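Local coordinates for glycosyl transferase family 9 (PDB 3TOV), which probably transfers a sugar from an activated nucleotide donor to an acceptor, as a GT-B-fold glycosyltransferase of the heptosyltransferase family, at residues A[22-27]-A[138-143]; A[190-195]-A[230-235]. All coordinates share one frame; numbering follows the deposited sequence.

Contact 1 (A[22-27]-A[138-143]); sequences VILTTP and HAADMY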
loop_
_atom_site.group_PDB
_atom_site.type_symbol
_atom_site.label_atom_id
_atom_site.label_comp_id
_atom_site.label_asym_id
_atom_site.label_seq_id
_atom_site.Cartn_x
_atom_site.Cartn_y
_atom_site.Cartn_z
ATOM N N VAL A 22 -0.880 3.216 5.039
ATOM C CA VAL A 22 -1.116 2.189 6.058
ATOM C C VAL A 22 -0.322 0.914 5.805
ATOM O O VAL A 22 0.418 0.445 6.678
ATOM C CB VAL A 22 -2.612 1.853 6.245
ATOM C CG1 VAL A 22 -2.786 0.531 6.994
ATOM C CG2 VAL A 22 -3.295 2.968 6.985
ATOM N N ILE A 23 -0.467 0.345 4.619
ATOM C CA ILE A 23 0.216 -0.908 4.331
ATOM C C ILE A 23 1.714 -0.780 4.616
ATOM O O ILE A 23 2.367 -1.738 5.039
ATOM C CB ILE A 23 -0.057 -1.356 2.897
ATOM C CG1 ILE A 23 -1.575 -1.541 2.719
ATOM C CG2 ILE A 23 0.728 -2.614 2.577
ATOM C CD1 ILE A 23 -2.052 -1.645 1.272
ATOM N N LEU A 24 2.234 0.429 4.423
ATOM C CA LEU A 24 3.647 0.727 4.649
ATOM C C LEU A 24 4.042 0.741 6.124
ATOM O O LEU A 24 5.227 0.746 6.451
ATOM C CB LEU A 24 4.008 2.071 4.018
ATOM C CG LEU A 24 3.968 2.087 2.495
ATOM C CD1 LEU A 24 4.103 3.497 1.985
ATOM C CD2 LEU A 24 5.077 1.209 1.976
ATOM N N THR A 25 3.053 0.768 7.011
ATOM C CA THR A 25 3.323 0.709 8.442
ATOM C C THR A 25 3.396 -0.741 8.884
ATOM O O THR A 25 3.622 -1.038 10.058
ATOM C CB THR A 25 2.222 1.391 9.268
ATOM O OG1 THR A 25 1.003 0.633 9.179
ATOM C CG2 THR A 25 1.983 2.803 8.783
ATOM N N THR A 26 3.202 -1.646 7.937
ATOM C CA THR A 26 3.022 -3.045 8.276
ATOM C C THR A 26 4.320 -3.804 8.637
ATOM O O THR A 26 4.292 -4.704 9.492
ATOM C CB THR A 26 2.193 -3.768 7.188
ATOM O OG1 THR A 26 1.344 -4.741 7.808
ATOM C CG2 THR A 26 3.084 -4.428 6.145
ATOM N N PRO A 27 5.458 -3.440 8.002
ATOM C CA PRO A 27 6.760 -4.041 8.318
ATOM C C PRO A 27 7.298 -3.526 9.660
ATOM O O PRO A 27 7.905 -4.270 10.436
ATOM C CB PRO A 27 7.659 -3.549 7.174
ATOM C CG PRO A 27 6.755 -2.986 6.149
ATOM C CD PRO A 27 5.588 -2.463 6.907
ATOM N N HIS A 138 13.116 5.205 2.596
ATOM C CA HIS A 138 11.849 4.798 2.014
ATOM C C HIS A 138 10.807 4.904 3.140
ATOM O O HIS A 138 11.148 4.797 4.321
ATOM C CB HIS A 138 11.994 3.363 1.508
ATOM C CG HIS A 138 10.733 2.759 0.976
ATOM N ND1 HIS A 138 10.232 3.054 -0.274
ATOM C CD2 HIS A 138 9.891 1.845 1.509
ATOM C CE1 HIS A 138 9.124 2.365 -0.479
ATOM N NE2 HIS A 138 8.897 1.624 0.589
ATOM N N ALA A 139 9.547 5.133 2.798
ATOM C CA ALA A 139 8.523 5.361 3.822
ATOM C C ALA A 139 8.387 4.243 4.885
ATOM O O ALA A 139 8.068 4.508 6.055
ATOM C CB ALA A 139 7.187 5.627 3.170
ATOM N N ALA A 140 8.628 3.000 4.484
ATOM C CA ALA A 140 8.468 1.891 5.413
ATOM C C ALA A 140 9.648 1.804 6.370
ATOM O O ALA A 140 9.488 1.455 7.545
ATOM C CB ALA A 140 8.276 0.581 4.667
ATOM N N ASP A 141 10.829 2.133 5.860
ATOM C CA ASP A 141 12.028 2.160 6.681
ATOM C C ASP A 141 11.974 3.324 7.658
ATOM O O ASP A 141 12.499 3.239 8.773
ATOM C CB ASP A 141 13.280 2.269 5.814
ATOM C CG ASP A 141 13.563 0.998 5.029
ATOM O OD1 ASP A 141 13.219 -0.101 5.528
ATOM O OD2 ASP A 141 14.128 1.107 3.910
HETATM N N MSE A 142 11.343 4.417 7.240
HETATM C CA MSE A 142 11.279 5.589 8.100
HETATM C C MSE A 142 10.347 5.357 9.297
HETATM O O MSE A 142 10.572 5.894 10.388
HETATM C CB MSE A 142 10.904 6.848 7.305
HETATM C CG MSE A 142 9.434 7.234 7.328
HETATM SE SE MSE A 142 9.169 9.080 6.721
HETATM C CE MSE A 142 7.279 9.006 6.422
ATOM N N TYR A 143 9.315 4.544 9.096
ATOM C CA TYR A 143 8.448 4.188 10.205
ATOM C C TYR A 143 9.276 3.400 11.211
ATOM O O TYR A 143 9.300 3.730 12.393
ATOM C CB TYR A 143 7.173 3.451 9.729
ATOM C CG TYR A 143 6.189 4.419 9.091
ATOM C CD1 TYR A 143 6.016 5.689 9.629
ATOM C CD2 TYR A 143 5.477 4.104 7.935
ATOM C CE1 TYR A 143 5.156 6.613 9.058
ATOM C CE2 TYR A 143 4.611 5.037 7.355
ATOM C CZ TYR A 143 4.468 6.286 7.933
ATOM O OH TYR A 143 3.636 7.243 7.421
#
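The turn between helices 19-23 and 26-35 lies against the first turn of helix 139-149, and L24 and A140 have their CA atoms 5.0 Å apart. I23 to T26 form a type I beta turn. L24 carries the contact. Its CG stands anti to the carbonyl carbon (chi1 -68°), and its two methyls part to meet different residues. CD1 touches A139 CB at 3.9 Å. CD2 lies 4.1 Å from H138 NE2, and the side chains cross at about a right angle. H138 ND1 bonds F293 O. L24 O rests 3.5 Å from A140 CB and also meets the edge of the Y143 ring in plane, at CD2. P27, near the start of helix 26-35, sets its CG against A140 CB. T25 turns its methyl to Y143, CG2 to CE2 at 3.7 Å. T25 OG1, between the backbone N and the carbonyl carbon (chi1 68°), bonds V22 O (2.6 Å), on a lone pair. V22 O also accepts from T25 N, so T25 holds this carbonyl twice, and Y43 OH bonds OG1 as well. This is buried helix-turn packing within the N-terminal Rossmann-like half of a GT-B fold, on the side facing the C-terminal half.

Contact 2 (A[190-195]-A[230-235]); sequences FNIGSA and EMVQPV
The loop after strand 187-191 packs on helix 229-237 by apolar side-chain contacts and by side chains laid on backbone. The CA atoms of G193 and M231 lie 6.1 Å apart, and those of I192 and V232 lie 7.4 Å apart. I192 points at the helix and meets it with a single atom, CD1. This methyl sits 3.9 Å from V232 CG2. V235 CG2, one turn further along, lies at the same distance from it. In both valines CG2 is anti to the carbonyl carbon, beside the backbone N. So one methyl tip touches both valine branches.

The second group is side chain against backbone. The same I192 CD1 also lies over the peptide of M231, near its C and O. From the helix, selenomethionine M231 reaches back to the loop. Its chain is bent at chi3 (-97°), which places SE and CE along G193 and S194. SE is 3.6 Å from G193 CA, and CE is 3.6 Å from S194 N. G193 has no side chain, so SE lies directly against its CA. S194 O, also near SE and CE, is hydrogen-bonded by R200 NH1.

Around this join, helix 203-216 adds F206 against I192 and A207 against V235. F222 of the adjacent strand 219-222 packs on V232 and V235, while strand 264-268 flanks strand 187-191 on its other edge.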
loop_
_atom_site.group_PDB
_atom_site.type_symbol
_atom_site.label_atom_id
_atom_site.label_comp_id
_atom_site.label_asym_id
_atom_site.label_seq_id
_atom_site.Cartn_x
_atom_site.Cartn_y
_atom_site.Cartn_z
ATOM N N PHE A 190 -3.924 -5.608 -14.245
ATOM C CA PHE A 190 -3.675 -4.186 -14.413
ATOM C C PHE A 190 -4.458 -3.369 -13.404
ATOM O O PHE A 190 -5.658 -3.561 -13.222
ATOM C CB PHE A 190 -4.126 -3.736 -15.795
ATOM C CG PHE A 190 -3.485 -4.482 -16.908
ATOM C CD1 PHE A 190 -2.478 -3.896 -17.659
ATOM C CD2 PHE A 190 -3.879 -5.778 -17.206
ATOM C CE1 PHE A 190 -1.885 -4.587 -18.688
ATOM C CE2 PHE A 190 -3.280 -6.477 -18.239
ATOM C CZ PHE A 190 -2.289 -5.879 -18.981
ATOM N N ASN A 191 -3.768 -2.441 -12.764
ATOM C CA ASN A 191 -4.404 -1.424 -11.958
ATOM C C ASN A 191 -3.955 -0.100 -12.551
ATOM O O ASN A 191 -2.875 0.392 -12.248
ATOM C CB ASN A 191 -3.996 -1.572 -10.483
ATOM C CG ASN A 191 -4.241 -0.308 -9.664
ATOM O OD1 ASN A 191 -5.320 0.300 -9.712
ATOM N ND2 ASN A 191 -3.230 0.092 -8.901
ATOM N N ILE A 192 -4.779 0.447 -13.437
ATOM C CA ILE A 192 -4.540 1.750 -14.042
ATOM C C ILE A 192 -5.322 2.813 -13.266
ATOM O O ILE A 192 -6.103 2.495 -12.354
ATOM C CB ILE A 192 -5.031 1.743 -15.503
ATOM C CG1 ILE A 192 -6.435 2.352 -15.619
ATOM C CG2 ILE A 192 -5.069 0.320 -16.046
ATOM C CD1 ILE A 192 -7.286 1.787 -16.773
ATOM N N GLY A 193 -5.129 4.076 -13.619
ATOM C CA GLY A 193 -6.011 5.109 -13.110
ATOM C C GLY A 193 -5.741 5.642 -11.716
ATOM O O GLY A 193 -5.497 4.892 -10.762
ATOM N N SER A 194 -5.810 6.966 -11.617
ATOM C CA SER A 194 -5.450 7.697 -10.419
ATOM C C SER A 194 -6.215 9.003 -10.464
ATOM O O SER A 194 -6.622 9.444 -11.536
ATOM C CB SER A 194 -3.933 7.972 -10.403
ATOM O OG SER A 194 -3.542 8.856 -9.361
ATOM N N ALA A 195 -6.427 9.620 -9.305
ATOM C CA ALA A 195 -7.041 10.937 -9.268
ATOM C C ALA A 195 -6.155 11.946 -10.010
ATOM O O ALA A 195 -6.630 12.963 -10.515
ATOM C CB ALA A 195 -7.266 11.368 -7.837
ATOM N N GLU A 230 -14.590 4.696 -15.276
ATOM C CA GLU A 230 -14.561 5.602 -16.418
ATOM C C GLU A 230 -13.200 5.567 -17.089
ATOM O O GLU A 230 -13.073 5.855 -18.277
ATOM C CB GLU A 230 -14.850 7.021 -15.945
ATOM C CG GLU A 230 -14.770 8.089 -17.022
ATOM C CD GLU A 230 -15.085 9.481 -16.482
ATOM O OE1 GLU A 230 -15.582 10.333 -17.257
ATOM O OE2 GLU A 230 -14.833 9.719 -15.278
HETATM N N MSE A 231 -12.177 5.222 -16.309
HETATM C CA MSE A 231 -10.810 5.141 -16.807
HETATM C C MSE A 231 -10.487 3.772 -17.404
HETATM O O MSE A 231 -9.538 3.634 -18.174
HETATM C CB MSE A 231 -9.821 5.496 -15.694
HETATM C CG MSE A 231 -10.016 6.899 -15.159
HETATM SE SE MSE A 231 -8.601 7.517 -13.984
HETATM C CE MSE A 231 -9.371 7.130 -12.222
ATOM N N VAL A 232 -11.278 2.767 -17.052
ATOM C CA VAL A 232 -11.082 1.424 -17.570
ATOM C C VAL A 232 -11.912 1.159 -18.825
ATOM O O VAL A 232 -11.456 0.492 -19.762
ATOM C CB VAL A 232 -11.461 0.378 -16.534
ATOM C CG1 VAL A 232 -11.162 -1.012 -17.056
ATOM C CG2 VAL A 232 -10.715 0.627 -15.249
ATOM N N GLN A 233 -13.139 1.666 -18.839
ATOM C CA GLN A 233 -13.995 1.477 -19.997
ATOM C C GLN A 233 -13.241 1.740 -21.298
ATOM O O GLN A 233 -13.258 0.914 -22.199
ATOM C CB GLN A 233 -15.250 2.349 -19.909
ATOM C CG GLN A 233 -15.885 2.677 -21.261
ATOM C CD GLN A 233 -15.408 4.021 -21.816
ATOM O OE1 GLN A 233 -15.284 5.004 -21.073
ATOM N NE2 GLN A 233 -15.135 4.068 -23.125
ATOM N N PRO A 234 -12.557 2.886 -21.399
ATOM C CA PRO A 234 -12.004 3.183 -22.718
ATOM C C PRO A 234 -10.874 2.214 -23.103
ATOM O O PRO A 234 -10.561 2.051 -24.290
ATOM C CB PRO A 234 -11.492 4.624 -22.569
ATOM C CG PRO A 234 -12.065 5.127 -21.292
ATOM C CD PRO A 234 -12.221 3.928 -20.423
ATOM N N VAL A 235 -10.270 1.564 -22.116
ATOM C CA VAL A 235 -9.341 0.502 -22.433
ATOM C C VAL A 235 -10.125 -0.688 -22.967
ATOM O O VAL A 235 -10.063 -1.005 -24.156
ATOM C CB VAL A 235 -8.520 0.088 -21.213
ATOM C CG1 VAL A 235 -7.497 -0.995 -21.586
ATOM C CG2 VAL A 235 -7.840 1.310 -20.620
#

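The two contacts belong to different halves of the GT-B fold, and their centres are about 27 Å apart. They share no helix or strand. Contact 1 is fully buried; its centre is about 9 Å from the centre of the chain, near the junction of the halves. Y295 and H274, beyond strand 187-191 in the chain, also touch its L24. Contact 2, inside the C-terminal half, has its centre about 18 Å from that point. It is also largely buried, but M231 and S194 are partly exposed. Contact 1 sets a leucine against alanines, with histidine and tyrosine rings beside it. Contact 2 sets an isoleucine tip against valines and lays one selenomethionine on backbone.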